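PDB 3ZS6: periplasmic oligopeptide-binding protein from Burkholderia pseudomallei, which probably binds oligopeptides in the periplasm and delivers them to an ABC transporter for uptake into the cell. Local coordinates for residues 64-69 against 143-148; 102-107 against 149-154; 352-357 against 397-402; 263-268 against 426-431. All blocks are in the same frame, centred on the assembly; numbering follows the deposited sequence.

Contact 1 of 4, residues 64-69 against 143-148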
loop_
_atom_site.group_PDB
_atom_site.type_symbol
_atom_site.label_atom_id
_atom_site.label_comp_id
_atom_site.label_asym_id
_atom_site.label_seq_id
_atom_site.Cartn_x
_atom_site.Cartn_y
_atom_site.Cartn_z
ATOM N N TRP A 64 -7.555 12.083 20.542
ATOM C CA TRP A 64 -6.458 12.894 20.009
ATOM C C TRP A 64 -6.931 14.310 19.669
ATOM O O TRP A 64 -8.038 14.506 19.166
ATOM C CB TRP A 64 -5.874 12.250 18.744
ATOM C CG TRP A 64 -5.086 10.992 18.985
ATOM C CD1 TRP A 64 -5.577 9.716 19.070
ATOM C CD2 TRP A 64 -3.667 10.890 19.161
ATOM N NE1 TRP A 64 -4.549 8.831 19.296
ATOM C CE2 TRP A 64 -3.367 9.523 19.352
ATOM C CE3 TRP A 64 -2.620 11.824 19.184
ATOM C CZ2 TRP A 64 -2.066 9.066 19.565
ATOM C CZ3 TRP A 64 -1.329 11.371 19.389
ATOM C CH2 TRP A 64 -1.061 10.001 19.574
ATOM N N ILE A 65 -6.082 15.296 19.939
ATOM C CA ILE A 65 -6.367 16.679 19.575
ATOM C C ILE A 65 -5.338 17.142 18.546
ATOM O O ILE A 65 -4.139 16.971 18.750
ATOM C CB ILE A 65 -6.298 17.616 20.806
ATOM C CG1 ILE A 65 -7.364 17.241 21.835
ATOM C CG2 ILE A 65 -6.470 19.076 20.390
ATOM C CD1 ILE A 65 -8.766 17.585 21.407
ATOM N N PHE A 66 -5.810 17.712 17.440
ATOM C CA PHE A 66 -4.928 18.277 16.422
ATOM C C PHE A 66 -5.145 19.783 16.347
ATOM O O PHE A 66 -6.270 20.254 16.161
ATOM C CB PHE A 66 -5.189 17.643 15.041
ATOM C CG PHE A 66 -4.824 16.179 14.957
ATOM C CD1 PHE A 66 -5.727 15.202 15.349
ATOM C CD2 PHE A 66 -3.583 15.785 14.488
ATOM C CE1 PHE A 66 -5.402 13.857 15.268
ATOM C CE2 PHE A 66 -3.246 14.438 14.407
ATOM C CZ PHE A 66 -4.159 13.473 14.801
ATOM N N LYS A 67 -4.069 20.539 16.506
ATOM C CA LYS A 67 -4.142 21.989 16.382
ATOM C C LYS A 67 -3.672 22.377 14.996
ATOM O O LYS A 67 -2.516 22.145 14.635
ATOM C CB LYS A 67 -3.286 22.678 17.450
ATOM C CG LYS A 67 -3.917 22.702 18.830
ATOM C CD LYS A 67 -5.237 23.477 18.843
ATOM C CE LYS A 67 -5.040 24.972 18.600
ATOM N NZ LYS A 67 -4.605 25.282 17.203
ATOM N N LEU A 68 -4.575 22.948 14.211
ATOM C CA LEU A 68 -4.251 23.311 12.837
ATOM C C LEU A 68 -3.549 24.668 12.768
ATOM O O LEU A 68 -3.817 25.567 13.572
ATOM C CB LEU A 68 -5.510 23.329 11.971
ATOM C CG LEU A 68 -6.459 22.135 12.067
ATOM C CD1 LEU A 68 -7.524 22.247 10.991
ATOM C CD2 LEU A 68 -5.705 20.802 11.951
ATOM N N ARG A 69 -2.633 24.811 11.817
ATOM C CA ARG A 69 -2.054 26.118 11.547
ATOM C C ARG A 69 -3.147 26.962 10.910
ATOM O O ARG A 69 -4.124 26.430 10.371
ATOM C CB ARG A 69 -0.840 26.005 10.622
ATOM C CG ARG A 69 -1.174 25.602 9.199
ATOM C CD ARG A 69 0.087 25.285 8.399
ATOM N NE ARG A 69 0.745 24.074 8.880
ATOM C CZ ARG A 69 1.775 24.055 9.719
ATOM N NH1 ARG A 69 2.294 25.193 10.191
ATOM N NH2 ARG A 69 2.285 22.891 10.093
ATOM N N SER A 143 -1.903 4.273 19.753
ATOM C CA SER A 143 -0.801 5.122 20.200
ATOM C C SER A 143 -0.122 5.851 19.041
ATOM O O SER A 143 0.560 6.849 19.244
ATOM C CB SER A 143 0.229 4.296 20.974
ATOM O OG SER A 143 0.886 3.378 20.114
ATOM N N TYR A 144 -0.310 5.335 17.830
ATOM C CA TYR A 144 0.380 5.838 16.653
ATOM C C TYR A 144 -0.589 6.523 15.685
ATOM O O TYR A 144 -0.276 6.719 14.507
ATOM C CB TYR A 144 1.086 4.683 15.941
ATOM C CG TYR A 144 0.188 3.476 15.712
ATOM C CD1 TYR A 144 -0.620 3.391 14.585
ATOM C CD2 TYR A 144 0.149 2.430 16.632
ATOM C CE1 TYR A 144 -1.441 2.296 14.371
ATOM C CE2 TYR A 144 -0.666 1.332 16.436
ATOM C CZ TYR A 144 -1.458 1.265 15.304
ATOM O OH TYR A 144 -2.271 0.172 15.109
ATOM N N PHE A 145 -1.761 6.897 16.181
ATOM C CA PHE A 145 -2.796 7.407 15.296
ATOM C C PHE A 145 -2.321 8.486 14.317
ATOM O O PHE A 145 -2.764 8.519 13.172
ATOM C CB PHE A 145 -4.039 7.880 16.061
ATOM C CG PHE A 145 -5.171 8.263 15.153
ATOM C CD1 PHE A 145 -5.838 7.290 14.416
ATOM C CD2 PHE A 145 -5.531 9.593 14.981
ATOM C CE1 PHE A 145 -6.866 7.630 13.546
ATOM C CE2 PHE A 145 -6.559 9.944 14.114
ATOM C CZ PHE A 145 -7.228 8.954 13.386
ATOM N N PRO A 146 -1.419 9.377 14.755
ATOM C CA PRO A 146 -1.030 10.420 13.798
ATOM C C PRO A 146 -0.399 9.886 12.501
ATOM O O PRO A 146 -0.546 10.539 11.469
ATOM C CB PRO A 146 -0.043 11.285 14.601
ATOM C CG PRO A 146 -0.493 11.113 16.033
ATOM C CD PRO A 146 -0.935 9.660 16.121
ATOM N N GLU A 147 0.272 8.735 12.547
ATOM C CA GLU A 147 0.828 8.123 11.335
ATOM C C GLU A 147 -0.224 7.903 10.256
ATOM O O GLU A 147 0.042 8.106 9.067
ATOM C CB GLU A 147 1.494 6.777 11.646
ATOM C CG GLU A 147 2.887 6.880 12.215
ATOM C CD GLU A 147 3.530 5.518 12.432
ATOM O OE1 GLU A 147 3.925 4.868 11.436
ATOM O OE2 GLU A 147 3.653 5.109 13.602
ATOM N N LEU A 148 -1.410 7.459 10.672
ATOM C CA LEU A 148 -2.485 7.171 9.731
ATOM C C LEU A 148 -2.930 8.417 8.970
ATOM O O LEU A 148 -3.246 8.342 7.781
ATOM C CB LEU A 148 -3.689 6.533 10.445
ATOM C CG LEU A 148 -3.600 5.025 10.732
ATOM C CD1 LEU A 148 -2.519 4.725 11.758
ATOM C CD2 LEU A 148 -4.947 4.478 11.196
#
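One face of the Trp64 indole receives Phe145 and Pro146, which packs the short helix 145-148, whose internal bond at Leu148 N is weak, against strand 63-68 of an antiparallel beta sheet. In this tight part Phe145 CB sits 3.8 Å from the centroid of the five-membered ring, while Pro146 CD lies 3.6 Å from that of the six-membered ring and 18° off its normal; both are CH-pi contacts. Pro146 CG adds a close approach of 3.5 Å to Trp64 CZ3. A chi1 of -174° puts Phe145 CG anti to the backbone N; phenyl and indole slide past each other in opposite directions, planes 37° apart. Phe66 packs more loosely, presenting its ring edge, with CZ 4.1 Å from Phe145 CD2. Strand 48-60 completes the aromatic cluster, as His58 stacks on Trp64 and Trp56 meets Phe66. Toward solvent the contact thins out: the exposed Ser143 turns its CB away from the strand and contributes its carbonyl, whose O lies near the indole plane, 3.5 Å from Trp64 CZ2.

Contact 2 of 4, residues 102-107 against 149-154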
loop_
_atom_site.group_PDB
_atom_site.type_symbol
_atom_site.label_atom_id
_atom_site.label_comp_id
_atom_site.label_asym_id
_atom_site.label_seq_id
_atom_site.Cartn_x
_atom_site.Cartn_y
_atom_site.Cartn_z
ATOM N N THR A 102 -11.921 2.275 3.280
ATOM C CA THR A 102 -12.495 2.666 4.566
ATOM C C THR A 102 -11.651 2.201 5.759
ATOM O O THR A 102 -11.881 2.618 6.892
ATOM C CB THR A 102 -13.938 2.141 4.721
ATOM O OG1 THR A 102 -13.953 0.726 4.512
ATOM C CG2 THR A 102 -14.872 2.810 3.706
ATOM N N ILE A 103 -10.670 1.338 5.507
ATOM C CA ILE A 103 -9.867 0.773 6.594
ATOM C C ILE A 103 -9.198 1.838 7.469
ATOM O O ILE A 103 -9.108 1.673 8.685
ATOM C CB ILE A 103 -8.802 -0.223 6.079
ATOM C CG1 ILE A 103 -7.904 0.446 5.031
ATOM C CG2 ILE A 103 -9.478 -1.485 5.506
ATOM C CD1 ILE A 103 -6.733 -0.410 4.570
ATOM N N LEU A 104 -8.734 2.929 6.862
ATOM C CA LEU A 104 -8.026 3.959 7.625
ATOM C C LEU A 104 -8.924 4.739 8.586
ATOM O O LEU A 104 -8.484 5.141 9.660
ATOM C CB LEU A 104 -7.281 4.937 6.698
ATOM C CG LEU A 104 -5.992 4.391 6.084
ATOM C CD1 LEU A 104 -5.259 5.474 5.291
ATOM C CD2 LEU A 104 -5.097 3.810 7.158
ATOM N N VAL A 105 -10.180 4.946 8.206
ATOM C CA VAL A 105 -11.097 5.685 9.065
ATOM C C VAL A 105 -11.769 4.738 10.058
ATOM O O VAL A 105 -12.455 5.160 10.985
ATOM C CB VAL A 105 -12.152 6.447 8.239
ATOM C CG1 VAL A 105 -13.238 5.491 7.750
ATOM C CG2 VAL A 105 -12.749 7.586 9.060
ATOM N N GLU A 106 -11.533 3.447 9.877
ATOM C CA GLU A 106 -12.192 2.433 10.689
ATOM C C GLU A 106 -11.841 2.538 12.175
ATOM O O GLU A 106 -12.620 2.104 13.027
ATOM C CB GLU A 106 -11.862 1.036 10.158
ATOM C CG GLU A 106 -13.018 0.058 10.188
ATOM C CD GLU A 106 -12.682 -1.244 9.478
ATOM O OE1 GLU A 106 -12.563 -1.230 8.235
ATOM O OE2 GLU A 106 -12.529 -2.278 10.162
ATOM N N PHE A 107 -10.683 3.112 12.492
ATOM C CA PHE A 107 -10.281 3.257 13.895
ATOM C C PHE A 107 -11.097 4.346 14.591
ATOM O O PHE A 107 -11.172 4.390 15.821
ATOM C CB PHE A 107 -8.788 3.586 14.026
ATOM C CG PHE A 107 -7.870 2.490 13.565
ATOM C CD1 PHE A 107 -8.361 1.373 12.910
ATOM C CD2 PHE A 107 -6.505 2.579 13.796
ATOM C CE1 PHE A 107 -7.504 0.367 12.485
ATOM C CE2 PHE A 107 -5.645 1.578 13.378
ATOM C CZ PHE A 107 -6.146 0.470 12.721
ATOM N N THR A 149 -2.965 9.553 9.667
ATOM C CA THR A 149 -3.456 10.804 9.097
ATOM C C THR A 149 -2.510 11.358 8.030
ATOM O O THR A 149 -2.843 12.321 7.342
ATOM C CB THR A 149 -3.658 11.889 10.195
ATOM O OG1 THR A 149 -2.380 12.390 10.616
ATOM C CG2 THR A 149 -4.389 11.312 11.398
ATOM N N ALA A 150 -1.330 10.758 7.892
ATOM C CA ALA A 150 -0.387 11.179 6.856
ATOM C C ALA A 150 -0.644 10.514 5.493
ATOM O O ALA A 150 -0.004 10.861 4.501
ATOM C CB ALA A 150 1.063 10.941 7.309
ATOM N N MET A 151 -1.578 9.569 5.429
ATOM C CA MET A 151 -1.884 8.854 4.187
ATOM C C MET A 151 -2.932 9.581 3.336
ATOM O O MET A 151 -3.742 10.344 3.859
ATOM C CB MET A 151 -2.361 7.429 4.502
ATOM C CG MET A 151 -1.258 6.484 4.997
ATOM S SD MET A 151 0.114 6.291 3.815
ATOM C CE MET A 151 1.285 7.485 4.428
ATOM N N ALA A 152 -2.945 9.296 2.039
ATOM C CA ALA A 152 -3.803 10.031 1.110
ATOM C C ALA A 152 -5.304 9.999 1.407
ATOM O O ALA A 152 -5.977 11.019 1.274
ATOM C CB ALA A 152 -3.515 9.618 -0.336
ATOM N N PRO A 153 -5.839 8.838 1.815
ATOM C CA PRO A 153 -7.296 8.844 1.977
ATOM C C PRO A 153 -7.776 9.692 3.160
ATOM O O PRO A 153 -8.971 9.974 3.224
ATOM C CB PRO A 153 -7.640 7.363 2.188
ATOM C CG PRO A 153 -6.456 6.608 1.597
ATOM C CD PRO A 153 -5.274 7.485 1.947
ATOM N N LEU A 154 -6.888 10.095 4.069
ATOM C CA LEU A 154 -7.314 10.971 5.169
ATOM C C LEU A 154 -7.004 12.456 4.933
ATOM O O LEU A 154 -7.253 13.295 5.808
ATOM C CB LEU A 154 -6.782 10.485 6.530
ATOM C CG LEU A 154 -7.291 9.090 6.957
ATOM C CD1 LEU A 154 -6.696 8.652 8.297
ATOM C CD2 LEU A 154 -8.817 9.050 7.028
#
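Leu104 is the first residue of 102-107 to meet 149-154, and it makes most of the contact. Its CG stands beside the backbone N and CD1 continues anti to CA (chi2 -175°), which carries that methyl out to Met151 CB at 3.6 Å and to the ring of Pro153, where CD is 3.9 Å from it. Met151 CB points to Leu104; the course of the side chain beyond is less certain, since it is modelled in two conformers. Nearer the backbone, Leu104 CB is touched by Leu154 CD1 at 4.1 Å. The receiving surface is a short 3-10 turn, 152-154, in the loop that follows helix 145-148; Leu154 N bonds to Met151 O at 3.2 Å, and Asn29 OD1 accepts from Ala152 N, so polar bonds hold the turn's backbone at these two points while its contact with 102-107 is apolar. One residue on, Val105 approaches Leu154 more distantly, CB to CD2 at 4.4 Å. Leu92 of helix 82-93 touches both of these side chains, and the same helix supplies Trp89, whose NE1 donates to Leu154 O.

Contact 3 of 4, residues 352-357 against 397-402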
loop_
_atom_site.group_PDB
_atom_site.type_symbol
_atom_site.label_atom_id
_atom_site.label_comp_id
_atom_site.label_asym_id
_atom_site.label_seq_id
_atom_site.Cartn_x
_atom_site.Cartn_y
_atom_site.Cartn_z
ATOM N N THR A 352 -6.510 -20.051 -13.439
ATOM C CA THR A 352 -5.947 -18.931 -14.180
ATOM C C THR A 352 -5.135 -18.075 -13.208
ATOM O O THR A 352 -5.601 -17.761 -12.108
ATOM C CB THR A 352 -7.052 -18.098 -14.863
ATOM O OG1 THR A 352 -7.646 -18.874 -15.913
ATOM C CG2 THR A 352 -6.484 -16.817 -15.457
ATOM N N LEU A 353 -3.908 -17.738 -13.598
ATOM C CA LEU A 353 -3.038 -16.886 -12.781
ATOM C C LEU A 353 -2.923 -15.502 -13.423
ATOM O O LEU A 353 -2.292 -15.328 -14.470
ATOM C CB LEU A 353 -1.654 -17.529 -12.610
ATOM C CG LEU A 353 -0.507 -16.737 -11.965
ATOM C CD1 LEU A 353 -0.904 -16.158 -10.622
ATOM C CD2 LEU A 353 0.740 -17.623 -11.814
ATOM N N THR A 354 -3.547 -14.516 -12.800
ATOM C CA THR A 354 -3.582 -13.181 -13.378
ATOM C C THR A 354 -2.575 -12.251 -12.699
ATOM O O THR A 354 -2.472 -12.234 -11.472
ATOM C CB THR A 354 -4.993 -12.588 -13.274
ATOM O OG1 THR A 354 -5.941 -13.518 -13.816
ATOM C CG2 THR A 354 -5.082 -11.266 -14.026
ATOM N N TYR A 355 -1.836 -11.480 -13.495
ATOM C CA TYR A 355 -0.912 -10.483 -12.951
ATOM C C TYR A 355 -0.958 -9.211 -13.788
ATOM O O TYR A 355 -1.422 -9.234 -14.927
ATOM C CB TYR A 355 0.520 -11.023 -12.920
ATOM C CG TYR A 355 1.096 -11.264 -14.294
ATOM C CD1 TYR A 355 0.899 -12.474 -14.950
ATOM C CD2 TYR A 355 1.828 -10.281 -14.945
ATOM C CE1 TYR A 355 1.421 -12.699 -16.214
ATOM C CE2 TYR A 355 2.361 -10.499 -16.214
ATOM C CZ TYR A 355 2.151 -11.709 -16.842
ATOM O OH TYR A 355 2.666 -11.930 -18.104
ATOM N N ASN A 356 -0.477 -8.104 -13.230
ATOM C CA ASN A 356 -0.437 -6.857 -13.989
ATOM C C ASN A 356 0.817 -6.789 -14.837
ATOM O O ASN A 356 1.913 -7.077 -14.357
ATOM C CB ASN A 356 -0.559 -5.620 -13.084
ATOM C CG ASN A 356 0.526 -5.558 -12.034
ATOM O OD1 ASN A 356 0.602 -6.427 -11.167
ATOM N ND2 ASN A 356 1.372 -4.530 -12.104
ATOM N N THR A 357 0.629 -6.434 -16.108
ATOM C CA THR A 357 1.700 -6.400 -17.100
ATOM C C THR A 357 2.969 -5.749 -16.562
ATOM O O THR A 357 2.954 -4.581 -16.157
ATOM C CB THR A 357 1.233 -5.650 -18.365
ATOM O OG1 THR A 357 -0.025 -6.193 -18.804
ATOM C CG2 THR A 357 2.275 -5.767 -19.487
ATOM N N GLY A 397 -13.523 -10.583 -7.021
ATOM C CA GLY A 397 -13.270 -12.011 -7.065
ATOM C C GLY A 397 -13.402 -12.612 -8.459
ATOM O O GLY A 397 -13.817 -13.754 -8.594
ATOM N N LYS A 398 -13.044 -11.849 -9.494
ATOM C CA LYS A 398 -13.115 -12.342 -10.874
ATOM C C LYS A 398 -11.811 -12.989 -11.355
ATOM O O LYS A 398 -11.642 -13.283 -12.544
ATOM C CB LYS A 398 -13.548 -11.218 -11.815
ATOM C CG LYS A 398 -14.978 -10.774 -11.545
ATOM C CD LYS A 398 -15.426 -9.650 -12.450
ATOM C CE LYS A 398 -16.848 -9.239 -12.096
ATOM N NZ LYS A 398 -17.419 -8.300 -13.092
ATOM N N VAL A 399 -10.894 -13.203 -10.417
ATOM C CA VAL A 399 -9.638 -13.891 -10.687
ATOM C C VAL A 399 -9.473 -14.953 -9.604
ATOM O O VAL A 399 -10.010 -14.804 -8.505
ATOM C CB VAL A 399 -8.441 -12.904 -10.667
ATOM C CG1 VAL A 399 -8.438 -12.033 -11.929
ATOM C CG2 VAL A 399 -8.489 -12.022 -9.419
ATOM N N GLN A 400 -8.737 -16.018 -9.910
ATOM C CA GLN A 400 -8.601 -17.155 -8.998
ATOM C C GLN A 400 -7.310 -17.066 -8.190
ATOM O O GLN A 400 -7.322 -17.112 -6.964
ATOM C CB GLN A 400 -8.621 -18.468 -9.786
ATOM C CG GLN A 400 -9.952 -18.784 -10.429
ATOM C CD GLN A 400 -9.925 -20.103 -11.172
ATOM O OE1 GLN A 400 -9.172 -20.266 -12.138
ATOM N NE2 GLN A 400 -10.731 -21.062 -10.713
ATOM N N ILE A 401 -6.194 -16.969 -8.898
ATOM C CA ILE A 401 -4.902 -16.716 -8.285
ATOM C C ILE A 401 -4.404 -15.445 -8.942
ATOM O O ILE A 401 -4.477 -15.314 -10.164
ATOM C CB ILE A 401 -3.904 -17.853 -8.569
ATOM C CG1 ILE A 401 -4.498 -19.205 -8.150
ATOM C CG2 ILE A 401 -2.584 -17.581 -7.872
ATOM C CD1 ILE A 401 -3.565 -20.395 -8.368
ATOM N N ALA A 402 -3.926 -14.496 -8.144
ATOM C CA ALA A 402 -3.557 -13.191 -8.690
ATOM C C ALA A 402 -2.324 -12.603 -8.008
ATOM O O ALA A 402 -2.125 -12.771 -6.805
ATOM C CB ALA A 402 -4.737 -12.221 -8.601
HETATM O O HOH W 1 -7.154 -15.537 -12.249
#
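The flat carboxamide of Gln400 meets Thr352 at its oxygen end: OE1 accepts from Thr352 N at 3.0 Å, with the donor tilted 20° from the carbonyl plane. Its other end is held by Asp270, whose OD2 accepts from NE2, so both ends of the amide have partners. The extended chain beyond CG (chi2 -179°) carries the amide to the start of a parallel strand pair, 350-356 with 401-407, in an alpha/beta unit built of beta-alpha-beta crossovers: strand 379-385 flanks 350-356 on its other edge. Leu353 and Ile401 share one face of the sheet, where Leu353 CD1 touches Ile401 CG2 at 3.5 Å and helix 359-376 also packs on Leu353. Thr354 and Ala402 lie on the other face, with helix 387-395 against Thr354. In the backbone, Thr354 N donates to Ile401 O at 2.9 Å and a nearly straight 165°, whereas Ile401 N to Thr352 O is weak at 3.4 Å. Val399 arrives from the loop after the Schellman motif at Gly397 and crosses Thr354 at about a right angle, its CG1 3.7 Å from Thr354 CB. Thr354 OG1 is hydrogen-bonded to Glu383 OE2 and also to a water 2.8 Å away. That water bridges the splayed start of the pair, donating to Thr352 O at 2.7 Å and accepting from Gln400 N at 2.9 Å.

Contact 4 of 4, residues 263-268 against 426-431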
loop_
_atom_site.group_PDB
_atom_site.type_symbol
_atom_site.label_atom_id
_atom_site.label_comp_id
_atom_site.label_asym_id
_atom_site.label_seq_id
_atom_site.Cartn_x
_atom_site.Cartn_y
_atom_site.Cartn_z
ATOM N N TYR A 263 2.849 -11.186 -2.563
ATOM C CA TYR A 263 2.092 -12.408 -2.321
ATOM C C TYR A 263 1.045 -12.678 -3.392
ATOM O O TYR A 263 0.641 -11.773 -4.144
ATOM C CB TYR A 263 1.428 -12.365 -0.941
ATOM C CG TYR A 263 0.253 -11.408 -0.828
ATOM C CD1 TYR A 263 -1.042 -11.831 -1.103
ATOM C CD2 TYR A 263 0.443 -10.078 -0.433
ATOM C CE1 TYR A 263 -2.127 -10.959 -0.989
ATOM C CE2 TYR A 263 -0.638 -9.193 -0.309
ATOM C CZ TYR A 263 -1.917 -9.645 -0.590
ATOM O OH TYR A 263 -2.991 -8.793 -0.477
ATOM N N TYR A 264 0.610 -13.932 -3.460
ATOM C CA TYR A 264 -0.440 -14.302 -4.392
ATOM C C TYR A 264 -1.791 -14.367 -3.690
ATOM O O TYR A 264 -1.985 -15.080 -2.700
ATOM C CB TYR A 264 -0.127 -15.626 -5.096
ATOM C CG TYR A 264 0.804 -15.499 -6.286
ATOM C CD1 TYR A 264 1.113 -14.263 -6.833
ATOM C CD2 TYR A 264 1.368 -16.623 -6.867
ATOM C CE1 TYR A 264 1.967 -14.155 -7.932
ATOM C CE2 TYR A 264 2.211 -16.527 -7.962
ATOM C CZ TYR A 264 2.514 -15.291 -8.493
ATOM O OH TYR A 264 3.363 -15.209 -9.589
ATOM N N TYR A 265 -2.711 -13.582 -4.217
ATOM C CA TYR A 265 -4.099 -13.604 -3.819
ATOM C C TYR A 265 -4.668 -14.951 -4.218
ATOM O O TYR A 265 -4.307 -15.496 -5.265
ATOM C CB TYR A 265 -4.778 -12.470 -4.579
ATOM C CG TYR A 265 -6.271 -12.477 -4.784
ATOM C CD1 TYR A 265 -6.884 -13.402 -5.624
ATOM C CD2 TYR A 265 -7.056 -11.476 -4.226
ATOM C CE1 TYR A 265 -8.249 -13.362 -5.853
ATOM C CE2 TYR A 265 -8.412 -11.427 -4.443
ATOM C CZ TYR A 265 -9.006 -12.368 -5.257
ATOM O OH TYR A 265 -10.356 -12.301 -5.473
ATOM N N LEU A 266 -5.513 -15.504 -3.353
ATOM C CA LEU A 266 -6.288 -16.705 -3.669
ATOM C C LEU A 266 -7.760 -16.414 -3.399
ATOM O O LEU A 266 -8.115 -15.915 -2.328
ATOM C CB LEU A 266 -5.856 -17.892 -2.798
ATOM C CG LEU A 266 -4.418 -18.407 -2.875
ATOM C CD1 LEU A 266 -4.238 -19.563 -1.881
ATOM C CD2 LEU A 266 -4.038 -18.857 -4.293
ATOM N N LYS A 267 -8.613 -16.724 -4.369
ATOM C CA LYS A 267 -10.048 -16.514 -4.216
ATOM C C LYS A 267 -10.601 -17.534 -3.236
ATOM O O LYS A 267 -10.792 -18.699 -3.593
ATOM C CB LYS A 267 -10.742 -16.678 -5.566
ATOM C CG LYS A 267 -12.248 -16.463 -5.539
ATOM C CD LYS A 267 -12.835 -16.787 -6.903
ATOM C CE LYS A 267 -14.348 -16.753 -6.904
ATOM N NZ LYS A 267 -14.886 -17.231 -8.211
ATOM N N ASN A 268 -10.854 -17.103 -2.006
ATOM C CA ASN A 268 -11.253 -18.033 -0.946
ATOM C C ASN A 268 -12.649 -18.644 -1.130
ATOM O O ASN A 268 -12.989 -19.626 -0.472
ATOM C CB ASN A 268 -11.132 -17.392 0.443
ATOM C CG ASN A 268 -9.691 -17.355 0.957
ATOM O OD1 ASN A 268 -8.743 -17.078 0.206
ATOM N ND2 ASN A 268 -9.524 -17.649 2.239
ATOM N N GLN A 426 -10.142 -4.003 2.365
ATOM C CA GLN A 426 -8.977 -4.451 1.604
ATOM C C GLN A 426 -8.685 -5.947 1.816
ATOM O O GLN A 426 -7.627 -6.453 1.429
ATOM C CB GLN A 426 -7.748 -3.581 1.918
ATOM C CG GLN A 426 -7.802 -2.181 1.293
ATOM C CD GLN A 426 -7.651 -2.215 -0.221
ATOM O OE1 GLN A 426 -6.832 -2.962 -0.758
ATOM N NE2 GLN A 426 -8.443 -1.405 -0.914
ATOM N N ASN A 427 -9.625 -6.640 2.449
ATOM C CA ASN A 427 -9.612 -8.103 2.494
ATOM C C ASN A 427 -10.259 -8.614 1.206
ATOM O O ASN A 427 -11.466 -8.857 1.142
ATOM C CB ASN A 427 -10.365 -8.599 3.734
ATOM C CG ASN A 427 -10.337 -10.121 3.883
ATOM O OD1 ASN A 427 -10.161 -10.859 2.912
ATOM N ND2 ASN A 427 -10.525 -10.591 5.108
ATOM N N THR A 428 -9.456 -8.718 0.156
ATOM C CA THR A 428 -9.989 -9.089 -1.146
ATOM C C THR A 428 -10.055 -10.609 -1.343
ATOM O O THR A 428 -10.892 -11.087 -2.108
ATOM C CB THR A 428 -9.214 -8.406 -2.311
ATOM O OG1 THR A 428 -7.837 -8.798 -2.284
ATOM C CG2 THR A 428 -9.312 -6.875 -2.211
ATOM N N VAL A 429 -9.204 -11.370 -0.646
ATOM C CA VAL A 429 -9.257 -12.837 -0.767
ATOM C C VAL A 429 -10.546 -13.420 -0.172
ATOM O O VAL A 429 -10.959 -14.534 -0.521
ATOM C CB VAL A 429 -8.039 -13.543 -0.140
ATOM C CG1 VAL A 429 -6.743 -13.013 -0.764
ATOM C CG2 VAL A 429 -8.039 -13.387 1.392
ATOM N N GLY A 430 -11.171 -12.665 0.729
ATOM C CA GLY A 430 -12.458 -13.047 1.291
ATOM C C GLY A 430 -12.326 -13.979 2.478
ATOM O O GLY A 430 -13.161 -14.851 2.696
ATOM N N TYR A 431 -11.262 -13.801 3.250
ATOM C CA TYR A 431 -11.010 -14.653 4.403
ATOM C C TYR A 431 -11.778 -14.107 5.593
ATOM O O TYR A 431 -11.973 -12.892 5.705
ATOM C CB TYR A 431 -9.508 -14.677 4.690
ATOM C CG TYR A 431 -9.068 -15.492 5.888
ATOM C CD1 TYR A 431 -9.036 -16.881 5.840
ATOM C CD2 TYR A 431 -8.644 -14.868 7.052
ATOM C CE1 TYR A 431 -8.615 -17.625 6.931
ATOM C CE2 TYR A 431 -8.222 -15.602 8.147
ATOM C CZ TYR A 431 -8.205 -16.975 8.081
ATOM O OH TYR A 431 -7.774 -17.697 9.173
HETATM O O HOH W 2 -5.259 -9.726 -0.981
HETATM O O HOH W 3 -11.697 -13.357 -3.538
#
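Asn268 N donates to Val429 O across 3.0 Å, the donor in the carbonyl plane and the N-H...O angle 151°, tying an irregular loop to the chain just beyond strand 260-266 of a mixed beta sheet. Beside this bond Val429 pushes into the backbone, its CB 3.2 Å from Leu266 O. The Tyr265 ring forms the other half of the first shell. Its CG lies anti to the backbone N (chi1 159°). The side chain crosses that of Thr428 at about a right angle, ring edge toward OG1, which is 3.4 Å from Tyr265 CD2; CD2 also packs against Val429 CG1 at 3.8 Å. Two waters form the next layer. One links Tyr263 OH with Thr428 OG1; the other is 2.6 Å from Tyr265 OH and donates to Thr428 O at 2.8 Å, with a weak bond to Val429 O. Tyr265 OH is also hydrogen-bonded to Arg394 O, which fixes the far end of the ring. Further out, the Cys422-Cys432 disulfide closes the chain around this loop. Gly430 turns the chain with a positive phi of 85°, and Asn427 spans the turn in an Asx motif. Its ND2 donates to Tyr431 O and Arg421 O, while its OD1 accepts from Gly430 N at 3.0 Å and from Tyr431 N at 3.2 Å, both donors approaching from the same face of the amide.

The contacts form two touching pairs. Contacts 1 and 2 run through consecutive segments, 143-148 and 149-154, and meet where Leu148 CD2 packs on Phe107 CD2 at 3.6 Å. Contacts 3 and 4 share neighbouring strands of one sheet: Ala402 O and Tyr265 N are 2.8 Å apart, a probable hydrogen bond, and contact 3 is nested in the chain loop that contact 4 closes. Contacts 1 and 3 lie on opposite sides of the chain's centre, about 38 Å between centres. Contacts 2 and 4 connect the pairs, with Ile103 CD1 3.9 Å from Gln426 CG. Gln426 also packs on an apolar side chain of the bound peptide, which places this junction beside the ligand.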